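Side-chain contacts in citrate synthase (Metallosphaera sedula, PDB 6ABW), which binds acetyl-CoA and probably condenses it with oxaloacetate, with hydrolysis, to give citrate and CoA for the tricarboxylic acid cycle: residues A[154-159]-A[169-174]; A[105-110]-A[144-149]. One frame throughout, in Å; residues are numbered along the deposited sequence.

Contact 1 (A[154-159]-A[169-174])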
ATOM      1  N   LYS A 154     -28.781   0.487   4.508  1.00 20.27           N
ATOM      2  CA  LYS A 154     -28.276   0.134   5.784  1.00 20.95           C
ATOM      3  C   LYS A 154     -27.194  -0.975   5.727  1.00 18.24           C
ATOM      4  O   LYS A 154     -27.268  -1.847   4.852  1.00 16.94           O
ATOM      5  CB  LYS A 154     -29.488  -0.373   6.594  1.00 25.68           C
ATOM      6  CG  LYS A 154     -29.256  -0.510   8.066  1.00 35.92           C
ATOM      7  CD  LYS A 154     -30.547  -0.379   8.914  1.00 43.16           C
ATOM      8  CE  LYS A 154     -31.730  -1.158   8.353  1.00 48.27           C
ATOM      9  NZ  LYS A 154     -31.421  -2.565   7.931  1.00 51.71           N
ATOM     10  N   PRO A 155     -26.199  -0.979   6.655  1.00 17.62           N
ATOM     11  CA  PRO A 155     -25.181  -2.058   6.594  1.00 18.09           C
ATOM     12  C   PRO A 155     -25.732  -3.478   6.723  1.00 19.41           C
ATOM     13  O   PRO A 155     -26.828  -3.697   7.283  1.00 17.63           O
ATOM     14  CB  PRO A 155     -24.238  -1.767   7.764  1.00 20.89           C
ATOM     15  CG  PRO A 155     -24.613  -0.441   8.275  1.00 21.47           C
ATOM     16  CD  PRO A 155     -25.873   0.025   7.665  1.00 20.06           C
ATOM     17  N   ALA A 156     -24.961  -4.451   6.282  1.00 17.57           N
ATOM     18  CA  ALA A 156     -25.321  -5.862   6.502  1.00 18.11           C
ATOM     19  C   ALA A 156     -24.058  -6.683   6.602  1.00 20.94           C
ATOM     20  O   ALA A 156     -23.214  -6.613   5.694  1.00 20.63           O
ATOM     21  CB  ALA A 156     -26.123  -6.401   5.334  1.00 17.61           C
ATOM     22  N   ILE A 157     -23.991  -7.541   7.590  1.00 18.70           N
ATOM     23  CA  ILE A 157     -22.843  -8.459   7.779  1.00 20.65           C
ATOM     24  C   ILE A 157     -23.198  -9.812   7.236  1.00 20.11           C
ATOM     25  O   ILE A 157     -24.284 -10.367   7.573  1.00 19.56           O
ATOM     26  CB  ILE A 157     -22.527  -8.589   9.293  1.00 24.73           C
ATOM     27  CG1 ILE A 157     -22.381  -7.193   9.951  1.00 24.81           C
ATOM     28  CG2 ILE A 157     -21.288  -9.492   9.542  1.00 22.94           C
ATOM     29  CD1 ILE A 157     -21.245  -6.346   9.395  1.00 23.77           C
ATOM     30  N   PRO A 158     -22.319 -10.406   6.390  1.00 17.02           N
ATOM     31  CA  PRO A 158     -22.583 -11.795   5.985  1.00 16.85           C
ATOM     32  C   PRO A 158     -22.787 -12.747   7.149  1.00 19.03           C
ATOM     33  O   PRO A 158     -22.127 -12.636   8.183  1.00 17.65           O
ATOM     34  CB  PRO A 158     -21.393 -12.178   5.188  1.00 15.85           C
ATOM     35  CG  PRO A 158     -20.780 -10.820   4.723  1.00 16.34           C
ATOM     36  CD  PRO A 158     -21.028  -9.923   5.883  1.00 17.17           C
ATOM     37  N   GLU A 159     -23.709 -13.664   6.950  1.00 19.61           N
ATOM     38  CA  GLU A 159     -24.019 -14.695   7.944  1.00 22.96           C
ATOM     39  C   GLU A 159     -23.818 -16.051   7.359  1.00 23.40           C
ATOM     40  O   GLU A 159     -23.889 -16.219   6.124  1.00 20.13           O
ATOM     41  CB  GLU A 159     -25.460 -14.567   8.370  1.00 25.17           C
ATOM     42  CG  GLU A 159     -25.718 -13.186   8.843  1.00 29.19           C
ATOM     43  CD  GLU A 159     -27.003 -13.046   9.589  1.00 37.13           C
ATOM     44  OE1 GLU A 159     -28.060 -13.524   9.101  1.00 47.82           O
ATOM     45  OE2 GLU A 159     -26.933 -12.420  10.648  1.00 41.47           O
ATOM     46  N   LEU A 169     -23.758 -12.731  -1.501  1.00 11.55           N
ATOM     47  CA  LEU A 169     -24.890 -12.210  -2.244  1.00 11.88           C
ATOM     48  C   LEU A 169     -26.068 -11.796  -1.353  1.00 12.46           C
ATOM     49  O   LEU A 169     -26.684 -10.777  -1.603  1.00 12.55           O
ATOM     50  CB  LEU A 169     -25.359 -13.189  -3.287  1.00 12.22           C
ATOM     51  CG  LEU A 169     -24.424 -13.521  -4.453  1.00 13.62           C
ATOM     52  CD1 LEU A 169     -25.003 -14.680  -5.251  1.00 15.93           C
ATOM     53  CD2 LEU A 169     -24.191 -12.318  -5.336  1.00 14.71           C
ATOM     54  N   LYS A 170     -26.350 -12.565  -0.314  1.00 12.67           N
ATOM     55  CA  LYS A 170     -27.383 -12.182   0.623  1.00 15.95           C
ATOM     56  C   LYS A 170     -27.064 -10.935   1.398  1.00 15.30           C
ATOM     57  O   LYS A 170     -27.943 -10.104   1.586  1.00 16.85           O
ATOM     58  CB  LYS A 170     -27.659 -13.321   1.588  1.00 20.54           C
ATOM     59  CG  LYS A 170     -28.383 -14.458   0.952  1.00 25.64           C
ATOM     60  CD  LYS A 170     -28.817 -15.445   2.068  1.00 35.43           C
ATOM     61  CE  LYS A 170     -29.979 -14.866   2.906  1.00 42.42           C
ATOM     62  NZ  LYS A 170     -30.193 -15.633   4.162  1.00 49.87           N
ATOM     63  N   ALA A 171     -25.812 -10.757   1.823  1.00 14.51           N
ATOM     64  CA  ALA A 171     -25.424  -9.520   2.519  1.00 14.43           C
ATOM     65  C   ALA A 171     -25.498  -8.345   1.559  1.00 14.65           C
ATOM     66  O   ALA A 171     -26.059  -7.265   1.878  1.00 15.20           O
ATOM     67  CB  ALA A 171     -24.013  -9.642   3.110  1.00 14.40           C
ATOM     68  N   SER A 172     -24.994  -8.541   0.340  1.00 12.67           N
ATOM     69  CA  SER A 172     -25.039  -7.478  -0.668  1.00 12.48           C
ATOM     70  C   SER A 172     -26.442  -6.920  -1.001  1.00 13.87           C
ATOM     71  O   SER A 172     -26.641  -5.694  -1.136  1.00 12.93           O
ATOM     72  CB  SER A 172     -24.362  -7.944  -1.970  1.00 12.60           C
ATOM     73  OG  SER A 172     -22.966  -8.145  -1.759  1.00 12.45           O
ATOM     74  N   PHE A 173     -27.406  -7.851  -1.162  1.00 13.43           N
ATOM     75  CA  PHE A 173     -28.657  -7.459  -1.753  1.00 15.29           C
ATOM     76  C   PHE A 173     -29.915  -7.608  -0.870  1.00 17.99           C
ATOM     77  O   PHE A 173     -31.018  -7.156  -1.303  1.00 19.68           O
ATOM     78  CB  PHE A 173     -28.815  -8.322  -3.025  1.00 15.42           C
ATOM     79  CG  PHE A 173     -27.763  -8.044  -4.079  1.00 15.05           C
ATOM     80  CD1 PHE A 173     -27.626  -6.771  -4.588  1.00 16.06           C
ATOM     81  CD2 PHE A 173     -27.022  -9.071  -4.603  1.00 15.41           C
ATOM     82  CE1 PHE A 173     -26.678  -6.502  -5.583  1.00 16.93           C
ATOM     83  CE2 PHE A 173     -26.031  -8.810  -5.586  1.00 16.26           C
ATOM     84  CZ  PHE A 173     -25.867  -7.542  -6.049  1.00 15.09           C
ATOM     85  N   SER A 174     -29.778  -8.215   0.286  1.00 21.29           N
ATOM     86  CA  SER A 174     -30.956  -8.460   1.205  1.00 24.52           C
ATOM     87  C   SER A 174     -32.107  -9.216   0.499  1.00 30.97           C
ATOM     88  O   SER A 174     -33.257  -8.815   0.570  1.00 31.45           O
ATOM     89  CB  SER A 174     -31.535  -7.145   1.712  1.00 24.10           C
ATOM     90  OG  SER A 174     -30.566  -6.306   2.327  1.00 25.59           O
TER
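Small apolar groups pack a loop against a helix here: Ala156 and Pro158, in the linker that follows helix 128-151, lie on Ala171 near the C-terminal end of helix 164-173. The Ala171 methyl meets the face of the Pro158 ring, with CB 3.8 Å from Pro158 N and 3.8 Å from Pro158 CG, and the remaining ring atoms little farther. With no larger side chain intervening, the two backbones come close, Pro158 CA lying 5.0 Å from Ala171 CA. Ala156 adds a second methyl, CB, which stands 3.6 Å from Ala171 O and 4.5 Å from Ala171 CB. Ile157 turns its side chain away, and its carbonyl C alone approaches, 4.2 Å from Ala171 CB. No hydrogen bond joins the two segments, so the fit rests on van der Waals contact. Three residues beyond Ala171 the helix has ended, Ser174 taking a positive phi (55°). The loop in turn lies on other helices: Pro158 touches Ser140 and Thr141 of helix 128-151, and Pro155 rests on Ile92 and Tyr96 of helix 89-97, while on the far side of helix 164-173 Ser172 and the Phe173 ring meet Phe337.

Contact 2 (A[105-110]-A[144-149])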
ATOM      1  N   VAL A 105     -12.747   0.721  -4.907  1.00  9.76           N
ATOM      2  CA  VAL A 105     -11.512   0.104  -4.518  1.00 11.07           C
ATOM      3  C   VAL A 105     -10.822   0.935  -3.408  1.00  9.89           C
ATOM      4  O   VAL A 105     -10.249   0.369  -2.472  1.00  9.54           O
ATOM      5  CB  VAL A 105     -10.611  -0.114  -5.751  1.00 11.19           C
ATOM      6  CG1 VAL A 105      -9.181  -0.575  -5.332  1.00 12.44           C
ATOM      7  CG2 VAL A 105     -11.288  -1.131  -6.628  1.00 12.61           C
ATOM      8  N   GLY A 106     -10.951   2.270  -3.474  1.00 10.51           N
ATOM      9  CA  GLY A 106     -10.458   3.202  -2.468  1.00  9.99           C
ATOM     10  C   GLY A 106     -11.159   3.021  -1.121  1.00  9.51           C
ATOM     11  O   GLY A 106     -10.537   3.070  -0.046  1.00  8.62           O
ATOM     12  N   MET A 107     -12.461   2.808  -1.169  1.00  9.22           N
ATOM     13  CA  MET A 107     -13.182   2.499   0.044  1.00  9.42           C
ATOM     14  C   MET A 107     -12.706   1.172   0.661  1.00  9.05           C
ATOM     15  O   MET A 107     -12.537   1.044   1.878  1.00 10.07           O
ATOM     16  CB  MET A 107     -14.677   2.470  -0.272  1.00 10.88           C
ATOM     17  CG  MET A 107     -15.174   3.794  -0.782  1.00 12.16           C
ATOM     18  SD  MET A 107     -16.942   3.778  -1.226  1.00 16.25           S
ATOM     19  CE  MET A 107     -17.609   3.443   0.310  1.00 16.14           C
ATOM     20  N   MET A 108     -12.487   0.155  -0.168  1.00  8.54           N
ATOM     21  CA  MET A 108     -11.889  -1.071   0.304  1.00  9.56           C
ATOM     22  C   MET A 108     -10.519  -0.840   0.936  1.00  9.21           C
ATOM     23  O   MET A 108     -10.199  -1.451   1.930  1.00  9.27           O
ATOM     24  CB  MET A 108     -11.736  -2.103  -0.829  1.00  9.59           C
ATOM     25  CG  MET A 108     -12.987  -2.597  -1.473  1.00 11.74           C
ATOM     26  SD  MET A 108     -12.560  -3.905  -2.696  1.00 13.46           S
ATOM     27  CE  MET A 108     -11.758  -5.105  -1.843  1.00 11.40           C
ATOM     28  N   GLU A 109      -9.665  -0.048   0.312  1.00 10.39           N
ATOM     29  CA  GLU A 109      -8.347   0.265   0.782  1.00  9.88           C
ATOM     30  C   GLU A 109      -8.432   0.847   2.209  1.00 10.03           C
ATOM     31  O   GLU A 109      -7.663   0.421   3.126  1.00 10.77           O
ATOM     32  CB  GLU A 109      -7.668   1.238  -0.205  1.00 11.66           C
ATOM     33  CG  GLU A 109      -6.255   1.629   0.084  1.00 12.62           C
ATOM     34  CD  GLU A 109      -5.850   2.942  -0.580  1.00 16.33           C
ATOM     35  OE1 GLU A 109      -6.490   3.988  -0.310  1.00 19.79           O
ATOM     36  OE2 GLU A 109      -4.851   2.999  -1.276  1.00 16.61           O
ATOM     37  N   THR A 110      -9.396   1.726   2.438  1.00  8.93           N
ATOM     38  CA  THR A 110      -9.546   2.382   3.709  1.00  8.81           C
ATOM     39  C   THR A 110     -10.004   1.383   4.773  1.00  8.47           C
ATOM     40  O   THR A 110      -9.458   1.304   5.867  1.00  7.97           O
ATOM     41  CB  THR A 110     -10.493   3.567   3.585  1.00  9.83           C
ATOM     42  OG1 THR A 110      -9.996   4.459   2.587  1.00  9.61           O
ATOM     43  CG2 THR A 110     -10.581   4.331   4.895  1.00 10.86           C
ATOM     44  N   ALA A 144     -19.395  -6.092   0.432  1.00  9.85           N
ATOM     45  CA  ALA A 144     -20.839  -6.024   0.526  1.00  9.94           C
ATOM     46  C   ALA A 144     -21.245  -4.637   1.084  1.00 10.33           C
ATOM     47  O   ALA A 144     -22.174  -4.005   0.579  1.00 10.11           O
ATOM     48  CB  ALA A 144     -21.345  -7.171   1.428  1.00 10.34           C
ATOM     49  N   ASN A 145     -20.495  -4.147   2.055  1.00 10.13           N
ATOM     50  CA  ASN A 145     -20.774  -2.871   2.704  1.00 10.99           C
ATOM     51  C   ASN A 145     -20.378  -1.648   1.898  1.00 10.81           C
ATOM     52  O   ASN A 145     -20.993  -0.611   1.971  1.00 10.13           O
ATOM     53  CB  ASN A 145     -20.301  -2.893   4.139  1.00 12.53           C
ATOM     54  CG  ASN A 145     -21.275  -3.705   4.995  1.00 15.30           C
ATOM     55  OD1 ASN A 145     -22.433  -3.307   5.153  1.00 16.68           O
ATOM     56  ND2 ASN A 145     -20.869  -4.930   5.352  1.00 15.12           N
ATOM     57  N   VAL A 146     -19.336  -1.815   1.035  1.00 11.23           N
ATOM     58  CA  VAL A 146     -18.976  -0.786   0.092  1.00 11.17           C
ATOM     59  C   VAL A 146     -20.127  -0.578  -0.903  1.00 11.46           C
ATOM     60  O   VAL A 146     -20.547   0.542  -1.202  1.00 11.30           O
ATOM     61  CB  VAL A 146     -17.620  -1.137  -0.591  1.00 11.83           C
ATOM     62  CG1 VAL A 146     -17.365  -0.283  -1.855  1.00 13.92           C
ATOM     63  CG2 VAL A 146     -16.461  -0.931   0.375  1.00 12.28           C
ATOM     64  N   LEU A 147     -20.702  -1.659  -1.396  1.00 11.00           N
ATOM     65  CA  LEU A 147     -21.839  -1.548  -2.300  1.00 12.05           C
ATOM     66  C   LEU A 147     -22.988  -0.827  -1.591  1.00 11.33           C
ATOM     67  O   LEU A 147     -23.640   0.113  -2.163  1.00 11.32           O
ATOM     68  CB  LEU A 147     -22.250  -2.942  -2.804  1.00 12.94           C
ATOM     69  CG  LEU A 147     -23.701  -2.953  -3.389  1.00 14.63           C
ATOM     70  CD1 LEU A 147     -23.710  -2.173  -4.665  1.00 15.07           C
ATOM     71  CD2 LEU A 147     -24.130  -4.404  -3.568  1.00 16.17           C
ATOM     72  N   ARG A 148     -23.263  -1.297  -0.379  1.00 11.47           N
ATOM     73  CA  ARG A 148     -24.427  -0.809   0.329  1.00 12.77           C
ATOM     74  C   ARG A 148     -24.294   0.679   0.750  1.00 12.84           C
ATOM     75  O   ARG A 148     -25.217   1.488   0.611  1.00 13.98           O
ATOM     76  CB  ARG A 148     -24.746  -1.752   1.454  1.00 14.42           C
ATOM     77  CG  ARG A 148     -25.311  -3.071   0.935  1.00 14.31           C
ATOM     78  CD  ARG A 148     -25.541  -4.049   2.068  1.00 16.56           C
ATOM     79  NE  ARG A 148     -26.726  -3.701   2.853  1.00 17.41           N
ATOM     80  CZ  ARG A 148     -27.981  -4.011   2.521  1.00 20.75           C
ATOM     81  NH1 ARG A 148     -28.955  -3.582   3.290  1.00 21.98           N
ATOM     82  NH2 ARG A 148     -28.292  -4.654   1.386  1.00 23.85           N
ATOM     83  N   ALA A 149     -23.112   1.082   1.185  1.00 12.24           N
ATOM     84  CA  ALA A 149     -22.818   2.492   1.363  1.00 12.18           C
ATOM     85  C   ALA A 149     -23.023   3.356   0.158  1.00 12.32           C
ATOM     86  O   ALA A 149     -23.637   4.436   0.229  1.00 12.31           O
ATOM     87  CB  ALA A 149     -21.457   2.721   1.949  1.00 11.22           C
TER
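Gly106 O is gripped twice by one residue: Thr110 OG1, 3.0 Å from Gly106 O, and Thr110 N, likewise 3.0 Å from Gly106 O, arrive from opposite faces of the carbonyl plane. The second is the ordinary helical bond; the first ties the buried threonine hydroxyl back to its own helix. Next to Gly106 on this helix, Met107 presents its CB to Val146 across the contact, 3.9 Å from Val146 CG2. Val146 holds CG1 anti to its backbone N (chi1 165°), which sets CG1 4.1 Å from Met107 SD and sends CG2 into the angle between Met107 and Met108, 4.3 Å from Met108 CG. A bend at the end of Met107 (chi3 63°) then carries its CE to Ala149 CB, 4.2 Å away and one turn farther along. The pair belongs to the largely helical citrate synthase fold; segments 105-110 and 144-149, of helices 104-119 and 128-151, cross at 126° with their axes 9.8 Å apart. Cutting Val146 back to an alanine would probably take from Met107 CB and SD, and from Met108 CG, the methyls they rest on and open a gap between the helices. Met107 also touches Ile95 of helix 89-97, and Met108 packs on Ser344 and Ala347 of helix 342-365. Elsewhere on helix 104-119, Glu109 OE2 hydrogen-bonds Ser216 OG of the second subunit.

In the fold
Helix 128-151 connects the two contacts, whose centres lie about 13 Å apart: one side of it meets helix 104-119 in contact 2, while residues from the same turns hold the linker and helix end of contact 1. Arg148 NE lies 2.8 Å from Lys154 O and Asn145 ND2 2.9 Å from Ala156 O, both probable hydrogen bonds, which would tie the loop to the helix it has just left. Arg148 also bonds Ser172 O through NH2, and its CD packs 3.3 Å from Ala171 O, so one arginine spans both segments of contact 1. Both contacts are structural packing, away from the acetyl-CoA site around Arg264 and Phe268 and from the predicted active-site residues His270 and Asp325.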